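Local coordinates for protein CELL division inhibitor (Pyrococcus furiosus, PDB 1G3R) that probably binds and hydrolyses ATP as a MinD-type P-loop ATPase, a family linked to the inhibition of cell division, at residues 140-145 with 170-175; 198-203 with 219-224; 9-14 with 144-149. All coordinates share one frame; numbering follows the deposited sequence.

In the fold
From the N terminus, the loop after strand 3-8 meets a partner 130 residues on: interaction 3 sets 9-14 against the start of helix 145-161. Interaction 1 opens on this same piece of chain, sharing Glu144 and Ile145, so the two overlap; it closes a short loop holding the crossover helix between strands 136-141 and 164-173, neighbours in the sheet. Interaction 2 follows in series, joining the C-terminal end of strand 193-198 and helix 201-209 to helix 221-235. Their centres lie about 8 Å apart for interactions 1 and 3 and about 21 Å for 2 and 3. All three border the bound nucleotide analogue, interaction 3 at its phosphates, interactions 1 and 2 at its adenine.

Interaction 1. Residues 140-145 with 170-175; sequences VTNPEI and LNRYGR. With ACP (phosphomethylphosphonic acid adenylate ester), chain C.
Thr141 and Leu170 pair as neighbours on parallel strands, their CA atoms 5.4 Å apart, and Asn171 N donates to Thr141 O (2.8 Å). Beyond this bridge 140-145 turns toward the crossover helix, and 170-175 rounds a corner at Arg172. Pro143 fills the angle between them. Its CG sits 3.5 Å from Leu170 CD2, which reaches across from the strand, and also meets the Tyr173 ring in plane at its edge, 4.0 Å from CD1. Asn142 runs beside Arg172, Asn142 OD1 lying 3.4 Å from Arg172 CG, with the amide and guanidinium planes 77° apart. Bends at chi2 (-82°) and chi3 carry the arginine back over the purine, so that ACP C4 lies 3.7 Å from the guanidinium plane, off toward its rim. Arg175 NH2 sits over the centre of the other face, making a pile of two guanidinium groups and a base. The side chain of Asn171, a nucleotide-binding residue, comes up to the adenine as well. Glu199 forms a salt bridge with Arg172 NH1, and its carboxylate probably offsets the charge of the paired arginines. Apolar contacts of Pro143 thus join the ends of two strands of a beta-alpha-beta unit, while Asn171 and Arg172 line one side of the adenine pocket.

Interaction 2. Residues 198-203 with 219-224; sequences PEDPAI and ESKGAK. With ACP (phosphomethylphosphonic acid adenylate ester), chain C.
Asp200 and Gly222, with CA atoms 5.8 Å apart, bring together the N-terminal ends of helices 201-209 and 221-235. Asp200 serves both. Its CG stands opposite the backbone N (chi1 -169°), which sends OD1 back to its own helix as an N-cap acceptor for Ala202 N, met from above the carboxylate plane, and OD2 across to Gly222 N. The latter bond is 3.1 Å long and nearly straight (170°), reaching OD2 on its anti side. A water that donates to OD2 and accepts from Lys221 N adds a second link. Ser220 is the N-cap of the second helix, its OG accepting from Ala223 N as well as bonding Lys217 O, and its CB packs 3.8 Å from Ala202 CB. Gly222 lets the helices close up: Ile203 CD1 lies 4.1 Å from Gly222 CA. CG2 of Ile203 covers the face of the adenine opposite Arg172. At the base's edge, ACP N6 donates to Pro198 O (2.8 Å) and Asp200 N donates to ACP N1 (2.9 Å). Amino group and ring nitrogen are thus read by backbone atoms, a pattern that suits adenine, and a carboxylate facing two helix N-termini would probably be stabilised as an anion.

Interaction 3. Residues 9-14 with 144-149; sequences SGKGGT and EISCLT. With ACP (phosphomethylphosphonic acid adenylate ester), chain C.
Lys11 meets Cys147 because its chain first runs straight out, CG opposite the backbone N (chi1 -174°), and then folds at chi3 (-58°) and chi4, laying CE against the helix with Cys147 CB 3.4 Å away. The same bends bring NZ toward Ser146 OG, a weak hydrogen bond of 3.4 Å; its stronger partner is Asp150, one turn further along, in a salt bridge. Glu144 crosses the lysine at about a right angle, OE1 lying 4.0 Å from Lys11 CD, although Lys11 NZ and Glu144 OE1 stay 5.3 Å apart. Cys147 SG comes 3.8 Å from Thr14 CG2. The loop belongs to the deviant Walker A motif of MinD-type ATPases, whose signature lysine corresponds to Lys11; in relatives it can reach the phosphates of a partner subunit, whereas here it lies along helix 145-161 of its own chain. Gly13 N gives a weak hydrogen bond to ACP O1G at 3.4 Å, and Gly15, Lys16 and Thr17 continue the phosphate cradle. The loop passes between strand 3-8 and helix 16-29, with Ser9 OG bonded to Val140 O of strand 136-141 and Gly10 N to Thr151 OG1 of helix 145-161, while Leu148 on the helix's far side packs against helix 182-189.

Interaction 1. Residues 140-145 with 170-175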
loop_
_atom_site.group_PDB
_atom_site.type_symbol
_atom_site.label_atom_id
_atom_site.label_comp_id
_atom_site.label_asym_id
_atom_site.label_seq_id
_atom_site.Cartn_x
_atom_site.Cartn_y
_atom_site.Cartn_z
ATOM N N VAL A 140 7.118 -4.385 -2.243
ATOM C CA VAL A 140 7.047 -5.060 -0.948
ATOM C C VAL A 140 7.387 -6.528 -1.163
ATOM O O VAL A 140 6.843 -7.165 -2.060
ATOM C CB VAL A 140 5.628 -4.979 -0.344
ATOM C CG1 VAL A 140 5.578 -5.728 0.976
ATOM C CG2 VAL A 140 5.236 -3.535 -0.144
ATOM N N THR A 141 8.274 -7.075 -0.339
ATOM C CA THR A 141 8.647 -8.467 -0.511
ATOM C C THR A 141 9.122 -9.142 0.766
ATOM O O THR A 141 9.493 -8.476 1.732
ATOM C CB THR A 141 9.754 -8.594 -1.569
ATOM O OG1 THR A 141 10.018 -9.980 -1.828
ATOM C CG2 THR A 141 11.030 -7.904 -1.082
ATOM N N ASN A 142 9.103 -10.473 0.748
ATOM C CA ASN A 142 9.537 -11.293 1.878
ATOM C C ASN A 142 10.932 -11.850 1.600
ATOM O O ASN A 142 11.354 -11.923 0.448
ATOM C CB ASN A 142 8.577 -12.465 2.093
ATOM C CG ASN A 142 7.141 -12.020 2.307
ATOM O OD1 ASN A 142 6.852 -11.194 3.177
ATOM N ND2 ASN A 142 6.230 -12.577 1.518
ATOM N N PRO A 143 11.661 -12.255 2.654
ATOM C CA PRO A 143 13.012 -12.808 2.500
ATOM C C PRO A 143 13.021 -14.181 1.813
ATOM O O PRO A 143 13.879 -15.019 2.092
ATOM C CB PRO A 143 13.519 -12.883 3.942
ATOM C CG PRO A 143 12.759 -11.787 4.635
ATOM C CD PRO A 143 11.375 -11.984 4.073
ATOM N N GLU A 144 12.052 -14.401 0.928
ATOM C CA GLU A 144 11.932 -15.653 0.185
ATOM C C GLU A 144 12.572 -15.438 -1.171
ATOM O O GLU A 144 12.648 -14.309 -1.656
ATOM C CB GLU A 144 10.464 -16.026 -0.007
ATOM C CG GLU A 144 9.713 -16.280 1.286
ATOM C CD GLU A 144 8.208 -16.189 1.107
ATOM O OE1 GLU A 144 7.682 -16.816 0.160
ATOM O OE2 GLU A 144 7.553 -15.492 1.914
ATOM N N ILE A 145 13.018 -16.520 -1.795
ATOM C CA ILE A 145 13.668 -16.403 -3.090
ATOM C C ILE A 145 12.681 -16.245 -4.241
ATOM O O ILE A 145 12.785 -15.302 -5.030
ATOM C CB ILE A 145 14.590 -17.617 -3.359
ATOM C CG1 ILE A 145 15.305 -17.429 -4.700
ATOM C CG2 ILE A 145 13.788 -18.919 -3.311
ATOM C CD1 ILE A 145 16.166 -16.168 -4.760
ATOM N N LEU A 170 11.877 -4.961 2.692
ATOM C CA LEU A 170 12.092 -6.357 3.050
ATOM C C LEU A 170 11.257 -6.587 4.309
ATOM O O LEU A 170 11.692 -6.306 5.433
ATOM C CB LEU A 170 13.572 -6.631 3.336
ATOM C CG LEU A 170 14.208 -7.902 2.755
ATOM C CD1 LEU A 170 15.303 -8.334 3.718
ATOM C CD2 LEU A 170 13.203 -9.032 2.579
ATOM N N ASN A 171 10.048 -7.091 4.100
ATOM C CA ASN A 171 9.113 -7.331 5.181
ATOM C C ASN A 171 9.207 -8.733 5.747
ATOM O O ASN A 171 9.577 -9.670 5.041
ATOM C CB ASN A 171 7.689 -7.106 4.677
ATOM C CG ASN A 171 6.662 -7.148 5.788
ATOM O OD1 ASN A 171 5.515 -7.531 5.571
ATOM N ND2 ASN A 171 7.067 -6.739 6.982
ATOM N N ARG A 172 8.863 -8.868 7.026
ATOM C CA ARG A 172 8.853 -10.164 7.687
ATOM C C ARG A 172 10.224 -10.733 8.042
ATOM O O ARG A 172 10.315 -11.837 8.573
ATOM C CB ARG A 172 8.108 -11.166 6.806
ATOM C CG ARG A 172 6.653 -10.823 6.533
ATOM C CD ARG A 172 5.798 -11.261 7.697
ATOM N NE ARG A 172 4.506 -11.790 7.275
ATOM C CZ ARG A 172 3.775 -12.628 8.004
ATOM N NH1 ARG A 172 4.213 -13.034 9.191
ATOM N NH2 ARG A 172 2.607 -13.061 7.550
ATOM N N TYR A 173 11.288 -9.995 7.752
ATOM C CA TYR A 173 12.630 -10.480 8.056
ATOM C C TYR A 173 12.749 -10.931 9.511
ATOM O O TYR A 173 12.132 -10.352 10.405
ATOM C CB TYR A 173 13.675 -9.399 7.784
ATOM C CG TYR A 173 15.086 -9.880 8.025
ATOM C CD1 TYR A 173 15.643 -10.889 7.232
ATOM C CD2 TYR A 173 15.857 -9.353 9.067
ATOM C CE1 TYR A 173 16.936 -11.365 7.469
ATOM C CE2 TYR A 173 17.152 -9.821 9.316
ATOM C CZ TYR A 173 17.686 -10.827 8.514
ATOM O OH TYR A 173 18.965 -11.295 8.753
ATOM N N GLY A 174 13.559 -11.958 9.744
ATOM C CA GLY A 174 13.731 -12.468 11.089
ATOM C C GLY A 174 12.574 -13.382 11.432
ATOM O O GLY A 174 12.232 -13.564 12.600
ATOM N N ARG A 175 11.968 -13.955 10.397
ATOM C CA ARG A 175 10.836 -14.859 10.558
ATOM C C ARG A 175 11.319 -16.310 10.550
ATOM O O ARG A 175 10.766 -17.169 11.240
ATOM C CB ARG A 175 9.847 -14.635 9.414
ATOM C CG ARG A 175 8.595 -15.481 9.478
ATOM C CD ARG A 175 7.722 -15.207 8.271
ATOM N NE ARG A 175 6.451 -15.922 8.326
ATOM C CZ ARG A 175 5.532 -15.885 7.365
ATOM N NH1 ARG A 175 4.400 -16.567 7.501
ATOM N NH2 ARG A 175 5.743 -15.172 6.263
HETATM P PG ACP C . -2.948 -9.973 -0.034
HETATM O O1G ACP C . -2.086 -10.431 -1.041
HETATM O O2G ACP C . -4.193 -10.720 0.004
HETATM O O3G ACP C . -3.323 -8.571 -0.490
HETATM P PB ACP C . -1.177 -8.531 1.904
HETATM O O1B ACP C . 0.050 -8.441 1.163
HETATM O O2B ACP C . -1.849 -7.217 1.921
HETATM C C3B ACP C . -2.264 -9.724 1.402
HETATM P PA ACP C . -1.185 -8.204 4.714
HETATM O O1A ACP C . -2.558 -8.222 5.063
HETATM O O2A ACP C . -0.577 -6.893 4.784
HETATM O O3A ACP C . -0.857 -8.839 3.384
HETATM O "O5'" ACP C . -0.506 -9.076 5.727
HETATM C "C5'" ACP C . -0.838 -10.481 5.986
HETATM C "C4'" ACP C . -0.841 -10.756 7.444
HETATM O "O4'" ACP C . 0.515 -10.796 7.979
HETATM C "C3'" ACP C . -1.542 -9.723 8.281
HETATM O "O3'" ACP C . -2.392 -10.334 9.253
HETATM C "C2'" ACP C . -0.474 -8.934 8.963
HETATM O "O2'" ACP C . -0.810 -8.414 10.240
HETATM C "C1'" ACP C . 0.669 -9.855 9.070
HETATM N N9 ACP C . 1.995 -9.221 8.842
HETATM C C8 ACP C . 2.509 -8.460 7.785
HETATM N N7 ACP C . 3.738 -8.058 7.929
HETATM C C5 ACP C . 4.101 -8.572 9.159
HETATM C C6 ACP C . 5.312 -8.503 9.916
HETATM N N6 ACP C . 6.358 -7.838 9.434
HETATM N N1 ACP C . 5.359 -9.146 11.157
HETATM C C2 ACP C . 4.274 -9.823 11.631
HETATM N N3 ACP C . 3.090 -9.936 10.975
HETATM C C4 ACP C . 3.061 -9.289 9.744
#

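Interaction 2. Residues 198-203 with 219-224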
loop_
_atom_site.group_PDB
_atom_site.type_symbol
_atom_site.label_atom_id
_atom_site.label_comp_id
_atom_site.label_asym_id
_atom_site.label_seq_id
_atom_site.Cartn_x
_atom_site.Cartn_y
_atom_site.Cartn_z
ATOM N N PRO A 198 10.677 -6.043 10.417
ATOM C CA PRO A 198 10.810 -7.315 11.132
ATOM C C PRO A 198 9.506 -8.069 11.326
ATOM O O PRO A 198 8.422 -7.503 11.229
ATOM C CB PRO A 198 11.414 -6.891 12.464
ATOM C CG PRO A 198 10.769 -5.561 12.689
ATOM C CD PRO A 198 10.921 -4.913 11.331
ATOM N N GLU A 199 9.625 -9.362 11.584
ATOM C CA GLU A 199 8.459 -10.194 11.838
ATOM C C GLU A 199 8.102 -9.848 13.279
ATOM O O GLU A 199 8.722 -10.346 14.216
ATOM C CB GLU A 199 8.840 -11.669 11.718
ATOM C CG GLU A 199 7.752 -12.658 12.113
ATOM C CD GLU A 199 6.584 -12.656 11.155
ATOM O OE1 GLU A 199 6.812 -12.408 9.952
ATOM O OE2 GLU A 199 5.444 -12.916 11.601
ATOM N N ASP A 200 7.121 -8.969 13.453
ATOM C CA ASP A 200 6.717 -8.544 14.786
ATOM C C ASP A 200 5.229 -8.786 15.036
ATOM O O ASP A 200 4.382 -8.221 14.348
ATOM C CB ASP A 200 7.038 -7.058 14.958
ATOM C CG ASP A 200 6.904 -6.591 16.388
ATOM O OD1 ASP A 200 6.170 -7.237 17.164
ATOM O OD2 ASP A 200 7.526 -5.566 16.730
ATOM N N PRO A 201 4.895 -9.636 16.025
ATOM C CA PRO A 201 3.503 -9.950 16.369
ATOM C C PRO A 201 2.670 -8.680 16.571
ATOM O O PRO A 201 1.453 -8.683 16.361
ATOM C CB PRO A 201 3.641 -10.751 17.657
ATOM C CG PRO A 201 4.921 -11.464 17.461
ATOM C CD PRO A 201 5.822 -10.388 16.888
ATOM N N ALA A 202 3.337 -7.601 16.979
ATOM C CA ALA A 202 2.681 -6.315 17.201
ATOM C C ALA A 202 2.004 -5.812 15.931
ATOM O O ALA A 202 0.955 -5.167 15.985
ATOM C CB ALA A 202 3.696 -5.288 17.682
ATOM N N ILE A 203 2.612 -6.098 14.787
ATOM C CA ILE A 203 2.049 -5.677 13.513
ATOM C C ILE A 203 0.732 -6.401 13.270
ATOM O O ILE A 203 -0.213 -5.814 12.735
ATOM C CB ILE A 203 3.035 -5.948 12.361
ATOM C CG1 ILE A 203 4.199 -4.967 12.469
ATOM C CG2 ILE A 203 2.346 -5.809 11.025
ATOM C CD1 ILE A 203 5.191 -5.058 11.353
ATOM N N GLU A 219 6.232 1.867 20.632
ATOM C CA GLU A 219 7.585 1.449 21.008
ATOM C C GLU A 219 8.061 0.138 20.384
ATOM O O GLU A 219 9.259 -0.162 20.404
ATOM C CB GLU A 219 7.700 1.342 22.536
ATOM C CG GLU A 219 7.441 2.646 23.313
ATOM C CD GLU A 219 8.313 3.797 22.845
ATOM O OE1 GLU A 219 9.498 3.545 22.516
ATOM O OE2 GLU A 219 7.817 4.951 22.821
ATOM N N SER A 220 7.127 -0.636 19.834
ATOM C CA SER A 220 7.448 -1.926 19.224
ATOM C C SER A 220 8.462 -1.780 18.104
ATOM O O SER A 220 8.617 -0.696 17.539
ATOM C CB SER A 220 6.185 -2.566 18.662
ATOM O OG SER A 220 5.748 -1.867 17.516
ATOM N N LYS A 221 9.147 -2.873 17.775
ATOM C CA LYS A 221 10.140 -2.837 16.711
ATOM C C LYS A 221 9.495 -2.483 15.379
ATOM O O LYS A 221 9.980 -1.602 14.668
ATOM C CB LYS A 221 10.872 -4.178 16.589
ATOM C CG LYS A 221 11.772 -4.516 17.778
ATOM C CD LYS A 221 12.747 -5.625 17.419
ATOM C CE LYS A 221 13.640 -6.007 18.600
ATOM N NZ LYS A 221 12.949 -6.888 19.596
ATOM N N GLY A 222 8.404 -3.165 15.041
ATOM C CA GLY A 222 7.725 -2.878 13.790
ATOM C C GLY A 222 7.320 -1.417 13.683
ATOM O O GLY A 222 7.433 -0.797 12.625
ATOM N N ALA A 223 6.850 -0.855 14.787
ATOM C CA ALA A 223 6.428 0.536 14.796
ATOM C C ALA A 223 7.566 1.463 14.376
ATOM O O ALA A 223 7.400 2.302 13.487
ATOM C CB ALA A 223 5.927 0.914 16.177
ATOM N N LYS A 224 8.718 1.304 15.024
ATOM C CA LYS A 224 9.893 2.123 14.743
ATOM C C LYS A 224 10.374 1.943 13.306
ATOM O O LYS A 224 10.732 2.914 12.629
ATOM C CB LYS A 224 11.020 1.771 15.720
ATOM C CG LYS A 224 10.728 2.151 17.172
ATOM C CD LYS A 224 11.756 1.543 18.137
ATOM C CE LYS A 224 11.447 1.905 19.599
ATOM N NZ LYS A 224 12.311 1.194 20.604
HETATM P PG ACP C . -2.948 -9.973 -0.034
HETATM O O1G ACP C . -2.086 -10.431 -1.041
HETATM O O2G ACP C . -4.193 -10.720 0.004
HETATM O O3G ACP C . -3.323 -8.571 -0.490
HETATM P PB ACP C . -1.177 -8.531 1.904
HETATM O O1B ACP C . 0.050 -8.441 1.163
HETATM O O2B ACP C . -1.849 -7.217 1.921
HETATM C C3B ACP C . -2.264 -9.724 1.402
HETATM P PA ACP C . -1.185 -8.204 4.714
HETATM O O1A ACP C . -2.558 -8.222 5.063
HETATM O O2A ACP C . -0.577 -6.893 4.784
HETATM O O3A ACP C . -0.857 -8.839 3.384
HETATM O "O5'" ACP C . -0.506 -9.076 5.727
HETATM C "C5'" ACP C . -0.838 -10.481 5.986
HETATM C "C4'" ACP C . -0.841 -10.756 7.444
HETATM O "O4'" ACP C . 0.515 -10.796 7.979
HETATM C "C3'" ACP C . -1.542 -9.723 8.281
HETATM O "O3'" ACP C . -2.392 -10.334 9.253
HETATM C "C2'" ACP C . -0.474 -8.934 8.963
HETATM O "O2'" ACP C . -0.810 -8.414 10.240
HETATM C "C1'" ACP C . 0.669 -9.855 9.070
HETATM N N9 ACP C . 1.995 -9.221 8.842
HETATM C C8 ACP C . 2.509 -8.460 7.785
HETATM N N7 ACP C . 3.738 -8.058 7.929
HETATM C C5 ACP C . 4.101 -8.572 9.159
HETATM C C6 ACP C . 5.312 -8.503 9.916
HETATM N N6 ACP C . 6.358 -7.838 9.434
HETATM N N1 ACP C . 5.359 -9.146 11.157
HETATM C C2 ACP C . 4.274 -9.823 11.631
HETATM N N3 ACP C . 3.090 -9.936 10.975
HETATM C C4 ACP C . 3.061 -9.289 9.744
HETATM O O HOH W 1 8.943 -5.216 18.856
#

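Interaction 3. Residues 9-14 with 144-149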
loop_
_atom_site.group_PDB
_atom_site.type_symbol
_atom_site.label_atom_id
_atom_site.label_comp_id
_atom_site.label_asym_id
_atom_site.label_seq_id
_atom_site.Cartn_x
_atom_site.Cartn_y
_atom_site.Cartn_z
ATOM N N SER A 9 3.554 -5.865 -4.881
ATOM C CA SER A 9 4.382 -7.043 -4.656
ATOM C C SER A 9 4.053 -8.092 -5.715
ATOM O O SER A 9 2.923 -8.164 -6.209
ATOM C CB SER A 9 4.143 -7.616 -3.261
ATOM O OG SER A 9 4.881 -8.813 -3.077
ATOM N N GLY A 10 5.045 -8.908 -6.057
ATOM C CA GLY A 10 4.836 -9.923 -7.068
ATOM C C GLY A 10 4.190 -11.221 -6.614
ATOM O O GLY A 10 3.654 -11.964 -7.441
ATOM N N LYS A 11 4.216 -11.506 -5.315
ATOM C CA LYS A 11 3.640 -12.758 -4.835
ATOM C C LYS A 11 2.315 -12.650 -4.086
ATOM O O LYS A 11 1.282 -13.119 -4.572
ATOM C CB LYS A 11 4.657 -13.494 -3.958
ATOM C CG LYS A 11 4.202 -14.880 -3.520
ATOM C CD LYS A 11 5.303 -15.624 -2.772
ATOM C CE LYS A 11 6.559 -15.757 -3.625
ATOM N NZ LYS A 11 6.264 -16.341 -4.964
ATOM N N GLY A 12 2.352 -12.048 -2.900
ATOM C CA GLY A 12 1.153 -11.917 -2.091
ATOM C C GLY A 12 1.453 -12.449 -0.700
ATOM O O GLY A 12 2.421 -13.201 -0.523
ATOM N N GLY A 13 0.639 -12.072 0.286
ATOM C CA GLY A 13 0.874 -12.523 1.650
ATOM C C GLY A 13 2.156 -11.894 2.156
ATOM O O GLY A 13 2.707 -12.270 3.196
ATOM N N THR A 14 2.619 -10.912 1.393
ATOM C CA THR A 14 3.843 -10.187 1.684
ATOM C C THR A 14 3.645 -9.031 2.670
ATOM O O THR A 14 4.593 -8.623 3.349
ATOM C CB THR A 14 4.455 -9.643 0.371
ATOM O OG1 THR A 14 3.447 -8.934 -0.366
ATOM C CG2 THR A 14 4.987 -10.789 -0.493
ATOM N N GLU A 144 12.052 -14.401 0.928
ATOM C CA GLU A 144 11.932 -15.653 0.185
ATOM C C GLU A 144 12.572 -15.438 -1.171
ATOM O O GLU A 144 12.648 -14.309 -1.656
ATOM C CB GLU A 144 10.464 -16.026 -0.007
ATOM C CG GLU A 144 9.713 -16.280 1.286
ATOM C CD GLU A 144 8.208 -16.189 1.107
ATOM O OE1 GLU A 144 7.682 -16.816 0.160
ATOM O OE2 GLU A 144 7.553 -15.492 1.914
ATOM N N ILE A 145 13.018 -16.520 -1.795
ATOM C CA ILE A 145 13.668 -16.403 -3.090
ATOM C C ILE A 145 12.681 -16.245 -4.241
ATOM O O ILE A 145 12.785 -15.302 -5.030
ATOM C CB ILE A 145 14.590 -17.617 -3.359
ATOM C CG1 ILE A 145 15.305 -17.429 -4.700
ATOM C CG2 ILE A 145 13.788 -18.919 -3.311
ATOM C CD1 ILE A 145 16.166 -16.168 -4.760
ATOM N N SER A 146 11.727 -17.165 -4.341
ATOM C CA SER A 146 10.739 -17.099 -5.404
ATOM C C SER A 146 10.020 -15.767 -5.295
ATOM O O SER A 146 9.552 -15.218 -6.290
ATOM C CB SER A 146 9.730 -18.238 -5.270
ATOM O OG SER A 146 8.984 -18.108 -4.074
ATOM N N CYS A 147 9.944 -15.246 -4.075
ATOM C CA CYS A 147 9.279 -13.975 -3.839
ATOM C C CYS A 147 10.117 -12.807 -4.339
ATOM O O CYS A 147 9.655 -11.994 -5.140
ATOM C CB CYS A 147 8.991 -13.799 -2.350
ATOM S SG CYS A 147 8.097 -12.287 -1.977
ATOM N N LEU A 148 11.354 -12.723 -3.862
ATOM C CA LEU A 148 12.252 -11.651 -4.269
ATOM C C LEU A 148 12.372 -11.553 -5.783
ATOM O O LEU A 148 12.532 -10.462 -6.334
ATOM C CB LEU A 148 13.632 -11.873 -3.658
ATOM C CG LEU A 148 13.680 -11.665 -2.147
ATOM C CD1 LEU A 148 15.027 -12.090 -1.602
ATOM C CD2 LEU A 148 13.414 -10.202 -1.840
ATOM N N THR A 149 12.288 -12.697 -6.455
ATOM C CA THR A 149 12.398 -12.734 -7.910
ATOM C C THR A 149 11.189 -12.113 -8.609
ATOM O O THR A 149 11.324 -11.127 -9.332
ATOM C CB THR A 149 12.583 -14.185 -8.417
ATOM O OG1 THR A 149 11.436 -14.969 -8.067
ATOM C CG2 THR A 149 13.830 -14.809 -7.795
HETATM P PG ACP C . -2.948 -9.973 -0.034
HETATM O O1G ACP C . -2.086 -10.431 -1.041
HETATM O O2G ACP C . -4.193 -10.720 0.004
HETATM O O3G ACP C . -3.323 -8.571 -0.490
HETATM P PB ACP C . -1.177 -8.531 1.904
HETATM O O1B ACP C . 0.050 -8.441 1.163
HETATM O O2B ACP C . -1.849 -7.217 1.921
HETATM C C3B ACP C . -2.264 -9.724 1.402
HETATM P PA ACP C . -1.185 -8.204 4.714
HETATM O O1A ACP C . -2.558 -8.222 5.063
HETATM O O2A ACP C . -0.577 -6.893 4.784
HETATM O O3A ACP C . -0.857 -8.839 3.384
HETATM O "O5'" ACP C . -0.506 -9.076 5.727
HETATM C "C5'" ACP C . -0.838 -10.481 5.986
HETATM C "C4'" ACP C . -0.841 -10.756 7.444
HETATM O "O4'" ACP C . 0.515 -10.796 7.979
HETATM C "C3'" ACP C . -1.542 -9.723 8.281
HETATM O "O3'" ACP C . -2.392 -10.334 9.253
HETATM C "C2'" ACP C . -0.474 -8.934 8.963
HETATM O "O2'" ACP C . -0.810 -8.414 10.240
HETATM C "C1'" ACP C . 0.669 -9.855 9.070
HETATM N N9 ACP C . 1.995 -9.221 8.842
HETATM C C8 ACP C . 2.509 -8.460 7.785
HETATM N N7 ACP C . 3.738 -8.058 7.929
HETATM C C5 ACP C . 4.101 -8.572 9.159
HETATM C C6 ACP C . 5.312 -8.503 9.916
HETATM N N6 ACP C . 6.358 -7.838 9.434
HETATM N N1 ACP C . 5.359 -9.146 11.157
HETATM C C2 ACP C . 4.274 -9.823 11.631
HETATM N N3 ACP C . 3.090 -9.936 10.975
HETATM C C4 ACP C . 3.061 -9.289 9.744
#